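Local atomic coordinates of glycosyl hydrolases family 31 family protein (Aspergillus niger, PDB entry 6DRU), a protein that releases alpha-xylose from the non-reducing terminal glucose of xyloglucan oligosaccharides, as an alpha-xylosidase of glycoside hydrolase family 31. Residues 112-126 against 134-146. Numbering follows the deposited sequence.
Sequences TNEYAPLKSLNPRYY and EFSAEFSFSATPD. With MAN (alpha-D-mannopyranose), chain I; MAN (alpha-D-mannopyranose), chain B.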
ATOM      1  N   THR A 112      13.043  31.982   8.735  1.00 65.79           N
ATOM      2  CA  THR A 112      13.226  30.537   8.806  1.00 63.08           C
ATOM      3  C   THR A 112      13.926  30.086   7.535  1.00 59.85           C
ATOM      4  O   THR A 112      13.869  30.760   6.502  1.00 65.24           O
ATOM      5  CB  THR A 112      11.895  29.791   8.967  1.00 62.77           C
ATOM      6  OG1 THR A 112      12.141  28.378   8.997  1.00 55.34           O
ATOM      7  CG2 THR A 112      10.958  30.114   7.811  1.00 56.14           C
ATOM      8  N   ASN A 113      14.591  28.939   7.626  1.00 53.49           N
ATOM      9  CA  ASN A 113      15.160  28.268   6.469  1.00 58.27           C
ATOM     10  C   ASN A 113      14.790  26.793   6.526  1.00 55.00           C
ATOM     11  O   ASN A 113      14.187  26.319   7.492  1.00 52.33           O
ATOM     12  CB  ASN A 113      16.686  28.459   6.391  1.00 56.40           C
ATOM     13  CG  ASN A 113      17.398  28.099   7.682  1.00 59.18           C
ATOM     14  OD1 ASN A 113      16.877  27.358   8.513  1.00 64.05           O
ATOM     15  ND2 ASN A 113      18.603  28.628   7.853  1.00 56.77           N
ATOM     16  N   GLU A 114      15.142  26.065   5.469  1.00 52.17           N
ATOM     17  CA  GLU A 114      14.886  24.632   5.446  1.00 56.94           C
ATOM     18  C   GLU A 114      15.801  23.933   6.442  1.00 59.95           C
ATOM     19  O   GLU A 114      17.021  24.126   6.421  1.00 58.41           O
ATOM     20  CB  GLU A 114      15.089  24.069   4.040  1.00 52.72           C
ATOM     21  CG  GLU A 114      14.291  24.796   2.963  1.00 62.73           C
ATOM     22  CD  GLU A 114      14.322  24.083   1.623  1.00 78.22           C
ATOM     23  OE1 GLU A 114      15.426  23.708   1.170  1.00 71.94           O
ATOM     24  OE2 GLU A 114      13.240  23.904   1.019  1.00 68.85           O
ATOM     25  N   TYR A 115      15.205  23.134   7.325  1.00 59.14           N
ATOM     26  CA  TYR A 115      15.956  22.459   8.376  1.00 53.40           C
ATOM     27  C   TYR A 115      16.928  21.454   7.777  1.00 56.92           C
ATOM     28  O   TYR A 115      16.558  20.305   7.514  1.00 67.88           O
ATOM     29  CB  TYR A 115      15.005  21.765   9.353  1.00 55.68           C
ATOM     30  CG  TYR A 115      15.699  21.116  10.528  1.00 54.93           C
ATOM     31  CD1 TYR A 115      16.151  21.877  11.597  1.00 59.30           C
ATOM     32  CD2 TYR A 115      15.902  19.745  10.568  1.00 55.79           C
ATOM     33  CE1 TYR A 115      16.785  21.287  12.677  1.00 65.46           C
ATOM     34  CE2 TYR A 115      16.537  19.146  11.642  1.00 62.27           C
ATOM     35  CZ  TYR A 115      16.976  19.922  12.693  1.00 61.89           C
ATOM     36  OH  TYR A 115      17.605  19.330  13.763  1.00 66.53           O
ATOM     37  N   ALA A 116      18.170  21.873   7.556  1.00 58.01           N
ATOM     38  CA  ALA A 116      19.198  21.011   6.972  1.00 60.01           C
ATOM     39  C   ALA A 116      20.542  21.274   7.637  1.00 70.66           C
ATOM     40  O   ALA A 116      21.459  21.837   7.028  1.00 65.08           O
ATOM     41  CB  ALA A 116      19.284  21.220   5.458  1.00 63.98           C
ATOM     42  N   PRO A 117      20.699  20.865   8.906  1.00 69.29           N
ATOM     43  CA  PRO A 117      22.049  20.790   9.480  1.00 55.20           C
ATOM     44  C   PRO A 117      22.848  19.673   8.828  1.00 63.79           C
ATOM     45  O   PRO A 117      22.325  18.960   7.965  1.00 72.55           O
ATOM     46  CB  PRO A 117      21.790  20.521  10.969  1.00 51.80           C
ATOM     47  CG  PRO A 117      20.437  19.929  11.019  1.00 50.02           C
ATOM     48  CD  PRO A 117      19.662  20.551   9.903  1.00 61.80           C
ATOM     49  N   LEU A 118      24.115  19.520   9.223  1.00 63.38           N
ATOM     50  CA  LEU A 118      24.995  18.568   8.547  1.00 46.57           C
ATOM     51  C   LEU A 118      24.401  17.166   8.556  1.00 57.68           C
ATOM     52  O   LEU A 118      24.308  16.512   7.511  1.00 61.42           O
ATOM     53  CB  LEU A 118      26.374  18.569   9.206  1.00 42.64           C
ATOM     54  CG  LEU A 118      27.456  17.809   8.440  1.00 49.64           C
ATOM     55  CD1 LEU A 118      27.702  18.476   7.098  1.00 46.27           C
ATOM     56  CD2 LEU A 118      28.739  17.725   9.249  1.00 50.15           C
ATOM     57  N   LYS A 119      23.985  16.692   9.724  1.00 56.54           N
ATOM     58  CA  LYS A 119      23.386  15.369   9.870  1.00 48.29           C
ATOM     59  C   LYS A 119      21.899  15.556  10.147  1.00 49.77           C
ATOM     60  O   LYS A 119      21.503  15.895  11.266  1.00 64.22           O
ATOM     61  CB  LYS A 119      24.070  14.582  10.982  1.00 45.15           C
ATOM     62  CG  LYS A 119      25.586  14.584  10.889  1.00 47.18           C
ATOM     63  CD  LYS A 119      26.062  13.670   9.780  1.00 53.77           C
ATOM     64  CE  LYS A 119      27.416  14.102   9.252  1.00 62.28           C
ATOM     65  NZ  LYS A 119      27.938  13.139   8.245  1.00 63.82           N
ATOM     66  N   SER A 120      21.080  15.325   9.125  1.00 50.87           N
ATOM     67  CA  SER A 120      19.634  15.461   9.232  1.00 59.39           C
ATOM     68  C   SER A 120      19.003  14.899   7.969  1.00 53.42           C
ATOM     69  O   SER A 120      19.655  14.780   6.927  1.00 53.30           O
ATOM     70  CB  SER A 120      19.213  16.922   9.425  1.00 69.18           C
ATOM     71  OG  SER A 120      19.477  17.685   8.259  1.00 62.54           O
ATOM     72  N   LEU A 121      17.720  14.568   8.072  1.00 54.47           N
ATOM     73  CA  LEU A 121      16.991  14.090   6.911  1.00 54.63           C
ATOM     74  C   LEU A 121      16.745  15.239   5.939  1.00 63.51           C
ATOM     75  O   LEU A 121      16.863  16.420   6.283  1.00 59.50           O
ATOM     76  CB  LEU A 121      15.666  13.454   7.331  1.00 48.78           C
ATOM     77  CG  LEU A 121      15.759  12.377   8.415  1.00 51.89           C
ATOM     78  CD1 LEU A 121      14.419  12.196   9.126  1.00 36.36           C
ATOM     79  CD2 LEU A 121      16.250  11.060   7.831  1.00 50.78           C
ATOM     80  N   ASN A 122      16.407  14.878   4.708  1.00 56.43           N
ATOM     81  CA  ASN A 122      16.217  15.879   3.672  1.00 51.01           C
ATOM     82  C   ASN A 122      15.034  16.772   4.032  1.00 54.46           C
ATOM     83  O   ASN A 122      13.949  16.260   4.344  1.00 56.31           O
ATOM     84  CB  ASN A 122      15.990  15.216   2.317  1.00 48.75           C
ATOM     85  CG  ASN A 122      16.222  16.168   1.161  1.00 54.68           C
ATOM     86  OD1 ASN A 122      15.398  17.038   0.886  1.00 61.35           O
ATOM     87  ND2 ASN A 122      17.353  16.010   0.480  1.00 53.06           N
ATOM     88  N   PRO A 123      15.197  18.098   4.014  1.00 56.53           N
ATOM     89  CA  PRO A 123      14.081  18.985   4.388  1.00 51.43           C
ATOM     90  C   PRO A 123      12.894  18.916   3.439  1.00 56.92           C
ATOM     91  O   PRO A 123      11.831  19.454   3.774  1.00 53.91           O
ATOM     92  CB  PRO A 123      14.722  20.379   4.381  1.00 54.05           C
ATOM     93  CG  PRO A 123      15.905  20.249   3.479  1.00 63.42           C
ATOM     94  CD  PRO A 123      16.414  18.849   3.665  1.00 50.45           C
ATOM     95  N   ARG A 124      13.037  18.292   2.273  1.00 59.59           N
ATOM     96  CA  ARG A 124      11.931  18.034   1.352  1.00 59.38           C
ATOM     97  C   ARG A 124      11.924  16.531   1.091  1.00 54.81           C
ATOM     98  O   ARG A 124      12.510  16.056   0.115  1.00 61.05           O
ATOM     99  CB  ARG A 124      12.079  18.840   0.057  1.00 60.30           C
ATOM    100  CG  ARG A 124      12.162  20.345   0.272  1.00 58.58           C
ATOM    101  CD  ARG A 124      12.071  21.110  -1.042  1.00 59.48           C
ATOM    102  NE  ARG A 124      13.216  20.858  -1.913  1.00 66.95           N
ATOM    103  CZ  ARG A 124      14.313  21.609  -1.943  1.00 61.63           C
ATOM    104  NH1 ARG A 124      14.421  22.663  -1.147  1.00 52.12           N
ATOM    105  NH2 ARG A 124      15.303  21.303  -2.770  1.00 59.71           N
ATOM    106  N   TYR A 125      11.262  15.783   1.969  1.00 53.32           N
ATOM    107  CA  TYR A 125      11.291  14.327   1.949  1.00 57.32           C
ATOM    108  C   TYR A 125      10.062  13.788   1.229  1.00 53.72           C
ATOM    109  O   TYR A 125       8.932  14.175   1.546  1.00 59.97           O
ATOM    110  CB  TYR A 125      11.356  13.772   3.373  1.00 55.61           C
ATOM    111  CG  TYR A 125      11.755  12.317   3.450  1.00 60.40           C
ATOM    112  CD1 TYR A 125      10.799  11.312   3.403  1.00 58.25           C
ATOM    113  CD2 TYR A 125      13.089  11.948   3.574  1.00 61.45           C
ATOM    114  CE1 TYR A 125      11.159   9.977   3.474  1.00 64.73           C
ATOM    115  CE2 TYR A 125      13.459  10.618   3.646  1.00 72.17           C
ATOM    116  CZ  TYR A 125      12.491   9.636   3.596  1.00 68.31           C
ATOM    117  OH  TYR A 125      12.853   8.309   3.667  1.00 56.26           O
ATOM    118  N   TYR A 126      10.284  12.894   0.267  1.00 59.15           N
ATOM    119  CA  TYR A 126       9.214  12.276  -0.502  1.00 55.82           C
ATOM    120  C   TYR A 126       9.218  10.771  -0.274  1.00 57.86           C
ATOM    121  O   TYR A 126      10.280  10.157  -0.132  1.00 66.11           O
ATOM    122  CB  TYR A 126       9.357  12.577  -1.996  1.00 48.72           C
ATOM    123  CG  TYR A 126       9.471  14.049  -2.311  1.00 48.24           C
ATOM    124  CD1 TYR A 126       8.356  14.876  -2.274  1.00 52.65           C
ATOM    125  CD2 TYR A 126      10.694  14.611  -2.654  1.00 45.20           C
ATOM    126  CE1 TYR A 126       8.458  16.224  -2.563  1.00 51.37           C
ATOM    127  CE2 TYR A 126      10.805  15.957  -2.945  1.00 57.35           C
ATOM    128  CZ  TYR A 126       9.685  16.758  -2.899  1.00 58.23           C
ATOM    129  OH  TYR A 126       9.795  18.100  -3.189  1.00 65.33           O
ATOM    130  N   GLU A 134       1.366   9.000  -6.681  1.00 57.11           N
ATOM    131  CA  GLU A 134       1.067   9.851  -5.537  1.00 49.50           C
ATOM    132  C   GLU A 134       2.034   9.556  -4.399  1.00 61.39           C
ATOM    133  O   GLU A 134       2.425   8.408  -4.174  1.00 75.84           O
ATOM    134  CB  GLU A 134      -0.372   9.640  -5.067  1.00 55.16           C
ATOM    135  CG  GLU A 134      -1.429  10.033  -6.082  1.00 82.23           C
ATOM    136  CD  GLU A 134      -2.835   9.691  -5.621  1.00 95.94           C
ATOM    137  OE1 GLU A 134      -3.417  10.483  -4.850  1.00 95.35           O
ATOM    138  OE2 GLU A 134      -3.352   8.623  -6.019  1.00 74.83           O
ATOM    139  N   PHE A 135       2.424  10.604  -3.680  1.00 55.70           N
ATOM    140  CA  PHE A 135       3.470  10.505  -2.674  1.00 58.82           C
ATOM    141  C   PHE A 135       3.034  11.192  -1.389  1.00 65.88           C
ATOM    142  O   PHE A 135       2.149  12.051  -1.382  1.00 59.09           O
ATOM    143  CB  PHE A 135       4.784  11.132  -3.167  1.00 54.68           C
ATOM    144  CG  PHE A 135       4.656  12.582  -3.551  1.00 60.23           C
ATOM    145  CD1 PHE A 135       4.287  12.941  -4.839  1.00 48.18           C
ATOM    146  CD2 PHE A 135       4.895  13.584  -2.623  1.00 59.03           C
ATOM    147  CE1 PHE A 135       4.162  14.273  -5.196  1.00 51.57           C
ATOM    148  CE2 PHE A 135       4.771  14.915  -2.974  1.00 61.51           C
ATOM    149  CZ  PHE A 135       4.403  15.260  -4.261  1.00 62.67           C
ATOM    150  N   SER A 136       3.679  10.796  -0.298  1.00 60.38           N
ATOM    151  CA  SER A 136       3.597  11.498   0.971  1.00 62.11           C
ATOM    152  C   SER A 136       4.785  12.444   1.091  1.00 60.20           C
ATOM    153  O   SER A 136       5.881  12.159   0.599  1.00 67.11           O
ATOM    154  CB  SER A 136       3.569  10.516   2.144  1.00 59.54           C
ATOM    155  OG  SER A 136       4.874  10.253   2.625  1.00 85.46           O
ATOM    156  N   ALA A 137       4.561  13.583   1.741  1.00 59.55           N
ATOM    157  CA  ALA A 137       5.560  14.639   1.808  1.00 52.90           C
ATOM    158  C   ALA A 137       5.792  15.050   3.251  1.00 55.35           C
ATOM    159  O   ALA A 137       4.850  15.124   4.045  1.00 60.13           O
ATOM    160  CB  ALA A 137       5.135  15.860   0.986  1.00 56.16           C
ATOM    161  N   GLU A 138       7.054  15.311   3.583  1.00 61.30           N
ATOM    162  CA  GLU A 138       7.451  15.810   4.895  1.00 55.99           C
ATOM    163  C   GLU A 138       8.425  16.960   4.679  1.00 57.84           C
ATOM    164  O   GLU A 138       9.568  16.737   4.268  1.00 60.56           O
ATOM    165  CB  GLU A 138       8.086  14.701   5.735  1.00 58.14           C
ATOM    166  CG  GLU A 138       7.111  13.606   6.143  1.00 64.27           C
ATOM    167  CD  GLU A 138       7.800  12.400   6.751  1.00 88.36           C
ATOM    168  OE1 GLU A 138       7.832  11.331   6.099  1.00107.62           O
ATOM    169  OE2 GLU A 138       8.316  12.519   7.879  1.00 95.10           O
ATOM    170  N   PHE A 139       7.977  18.180   4.955  1.00 54.09           N
ATOM    171  CA  PHE A 139       8.785  19.379   4.776  1.00 55.75           C
ATOM    172  C   PHE A 139       9.147  19.956   6.137  1.00 50.83           C
ATOM    173  O   PHE A 139       8.270  20.169   6.980  1.00 54.38           O
ATOM    174  CB  PHE A 139       8.047  20.416   3.926  1.00 58.88           C
ATOM    175  CG  PHE A 139       8.238  20.228   2.445  1.00 62.88           C
ATOM    176  CD1 PHE A 139       8.116  18.973   1.868  1.00 58.48           C
ATOM    177  CD2 PHE A 139       8.541  21.308   1.631  1.00 61.58           C
ATOM    178  CE1 PHE A 139       8.295  18.798   0.508  1.00 56.38           C
ATOM    179  CE2 PHE A 139       8.718  21.139   0.269  1.00 59.57           C
ATOM    180  CZ  PHE A 139       8.597  19.882  -0.293  1.00 60.88           C
ATOM    181  N   SER A 140      10.438  20.204   6.346  1.00 49.07           N
ATOM    182  CA  SER A 140      10.966  20.622   7.636  1.00 51.38           C
ATOM    183  C   SER A 140      11.603  22.001   7.535  1.00 50.63           C
ATOM    184  O   SER A 140      12.350  22.288   6.593  1.00 52.59           O
ATOM    185  CB  SER A 140      11.992  19.612   8.153  1.00 56.79           C
ATOM    186  OG  SER A 140      11.410  18.327   8.291  1.00 52.99           O
ATOM    187  N   PHE A 141      11.310  22.849   8.518  1.00 53.59           N
ATOM    188  CA  PHE A 141      11.860  24.193   8.597  1.00 51.18           C
ATOM    189  C   PHE A 141      12.464  24.404   9.979  1.00 58.38           C
ATOM    190  O   PHE A 141      12.002  23.828  10.969  1.00 56.87           O
ATOM    191  CB  PHE A 141      10.787  25.259   8.325  1.00 50.90           C
ATOM    192  CG  PHE A 141       9.991  25.018   7.071  1.00 51.90           C
ATOM    193  CD1 PHE A 141       8.828  24.263   7.105  1.00 56.85           C
ATOM    194  CD2 PHE A 141      10.400  25.551   5.859  1.00 44.93           C
ATOM    195  CE1 PHE A 141       8.092  24.041   5.954  1.00 50.00           C
ATOM    196  CE2 PHE A 141       9.669  25.332   4.705  1.00 52.47           C
ATOM    197  CZ  PHE A 141       8.514  24.577   4.752  1.00 58.66           C
ATOM    198  N   SER A 142      13.499  25.236  10.041  1.00 60.13           N
ATOM    199  CA  SER A 142      14.183  25.475  11.304  1.00 57.38           C
ATOM    200  C   SER A 142      13.316  26.306  12.245  1.00 62.23           C
ATOM    201  O   SER A 142      12.437  27.060  11.818  1.00 51.62           O
ATOM    202  CB  SER A 142      15.516  26.181  11.069  1.00 50.97           C
ATOM    203  OG  SER A 142      15.319  27.469  10.506  1.00 61.14           O
ATOM    204  N   ALA A 143      13.572  26.149  13.542  1.00 62.60           N
ATOM    205  CA  ALA A 143      12.876  26.909  14.570  1.00 61.96           C
ATOM    206  C   ALA A 143      13.824  27.146  15.737  1.00 63.51           C
ATOM    207  O   ALA A 143      14.799  26.414  15.932  1.00 56.62           O
ATOM    208  CB  ALA A 143      11.607  26.191  15.042  1.00 54.90           C
ATOM    209  N   THR A 144      13.526  28.181  16.516  1.00 66.13           N
ATOM    210  CA  THR A 144      14.322  28.501  17.688  1.00 61.14           C
ATOM    211  C   THR A 144      13.546  28.167  18.958  1.00 61.71           C
ATOM    212  O   THR A 144      12.311  28.164  18.951  1.00 66.42           O
ATOM    213  CB  THR A 144      14.713  29.984  17.707  1.00 61.67           C
ATOM    214  OG1 THR A 144      13.547  30.788  17.486  1.00 72.40           O
ATOM    215  CG2 THR A 144      15.742  30.277  16.628  1.00 64.84           C
ATOM    216  N   PRO A 145      14.236  27.877  20.065  1.00 59.37           N
ATOM    217  CA  PRO A 145      13.513  27.481  21.284  1.00 59.27           C
ATOM    218  C   PRO A 145      12.605  28.567  21.833  1.00 55.60           C
ATOM    219  O   PRO A 145      11.622  28.252  22.514  1.00 71.74           O
ATOM    220  CB  PRO A 145      14.644  27.146  22.267  1.00 50.45           C
ATOM    221  CG  PRO A 145      15.828  26.854  21.408  1.00 55.17           C
ATOM    222  CD  PRO A 145      15.696  27.763  20.229  1.00 49.35           C
ATOM    223  N   ASP A 146      12.899  29.834  21.552  1.00 67.87           N
ATOM    224  CA  ASP A 146      12.147  30.956  22.092  1.00 76.91           C
ATOM    225  C   ASP A 146      10.942  31.344  21.242  1.00 78.34           C
ATOM    226  O   ASP A 146      10.218  32.277  21.609  1.00 83.08           O
ATOM    227  CB  ASP A 146      13.076  32.167  22.262  1.00 93.85           C
ATOM    228  CG  ASP A 146      13.690  32.623  20.948  1.00106.71           C
ATOM    229  OD1 ASP A 146      13.005  33.317  20.164  1.00103.29           O
ATOM    230  OD2 ASP A 146      14.864  32.278  20.695  1.00102.44           O
TER
HETATM  231  C1  MAN I  10      21.868  26.697   9.841  1.00 64.24           C
HETATM  232  C2  MAN I  10      21.878  25.867   8.577  1.00 69.03           C
HETATM  233  C3  MAN I  10      20.466  25.421   8.257  1.00 64.03           C
HETATM  234  C4  MAN I  10      19.828  24.784   9.472  1.00 65.41           C
HETATM  235  C5  MAN I  10      20.005  25.679  10.679  1.00 68.60           C
HETATM  236  C6  MAN I  10      19.418  24.994  11.894  1.00 67.50           C
HETATM  237  O2  MAN I  10      22.704  24.740   8.760  1.00 70.26           O
HETATM  238  O3  MAN I  10      20.494  24.485   7.206  1.00 64.73           O
HETATM  239  O4  MAN I  10      18.455  24.599   9.231  1.00 69.43           O
HETATM  240  O5  MAN I  10      21.375  25.917  10.902  1.00 61.63           O
HETATM  241  O6  MAN I  10      20.371  24.101  12.426  1.00 63.38           O
HETATM  242  C1  MAN B   7      21.036  30.624  12.023  1.00 72.14           C
HETATM  243  C2  MAN B   7      20.723  29.259  11.446  1.00 70.26           C
HETATM  244  C3  MAN B   7      21.562  29.001  10.211  1.00 63.14           C
HETATM  245  C4  MAN B   7      21.495  30.185   9.275  1.00 66.44           C
HETATM  246  C5  MAN B   7      21.849  31.435  10.049  1.00 67.27           C
HETATM  247  C6  MAN B   7      21.870  32.635   9.125  1.00 73.10           C
HETATM  248  O2  MAN B   7      19.357  29.168  11.114  1.00 64.41           O
HETATM  249  O3  MAN B   7      21.074  27.855   9.556  1.00 63.49           O
HETATM  250  O4  MAN B   7      22.409  30.001   8.222  1.00 68.21           O
HETATM  251  O5  MAN B   7      20.884  31.632  11.052  1.00 68.05           O
HETATM  252  O6  MAN B   7      22.464  33.728   9.790  1.00 61.82           O
HETATM  253  O   HOH W   1      11.685  16.977   5.995  1.00 58.36           O
HETATM  254  O   HOH W   2      11.039  22.343   3.786  1.00 56.58           O
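Arg124 lies across the ring of Phe139, and its side chain is the one to trace. Arg124 CB sits 3.7 Å from Phe139 CZ; with CG anti to the carbonyl carbon (chi1 -58°), CG comes over the ring face, 3.8 Å from the centroid, in a CH-pi contact, and CD stays beside CE2. A bend at chi3 turns the guanidinium off the ring: Arg124 NH1 forms a salt bridge with Glu114 OE1 (2.7 Å), while NH2 pairs with Glu17 and the carbonyl of Tyr95. The charge thus has carboxylate partners from two parts of the chain.

On the same sheet face, Tyr126 turns a ring edge to the face of Phe135, planes at 85°, and its OH meets the edge of Phe139 before bonding Glu17. Beneath these rings the backbones of 124-126 and 135-142 form an antiparallel hairpin: Tyr125 and Glu138 exchange both hydrogen bonds, each 3.0 Å from N to O, and Ser140 N reaches Pro123 O. One water bridges Asn122 O, Glu138 O and Ser140 OG, a hydroxyl also bonded to Arg207. Tyr125 OH bonds Leu422 N of a second subunit.

Farther along, Ser142 N points almost straight at Asn113 O (2.9 Å), and Ser142 OG donates to Asn113 OD1 from above the carbonyl plane. Asn113 ND2 donates to O3 of one mannose, and Ala116 N to O4 of the other, so residues 113-116 line a protein-attached glycan.

The hairpin edges a five-stranded antiparallel sheet, strand 135-142 lying between 124-127 and 205-213; its aromatic face packs on strands 28-35 and 216-222 of the eight-stranded sheet, consistent with the N-terminal beta-sandwich of family 31 enzymes.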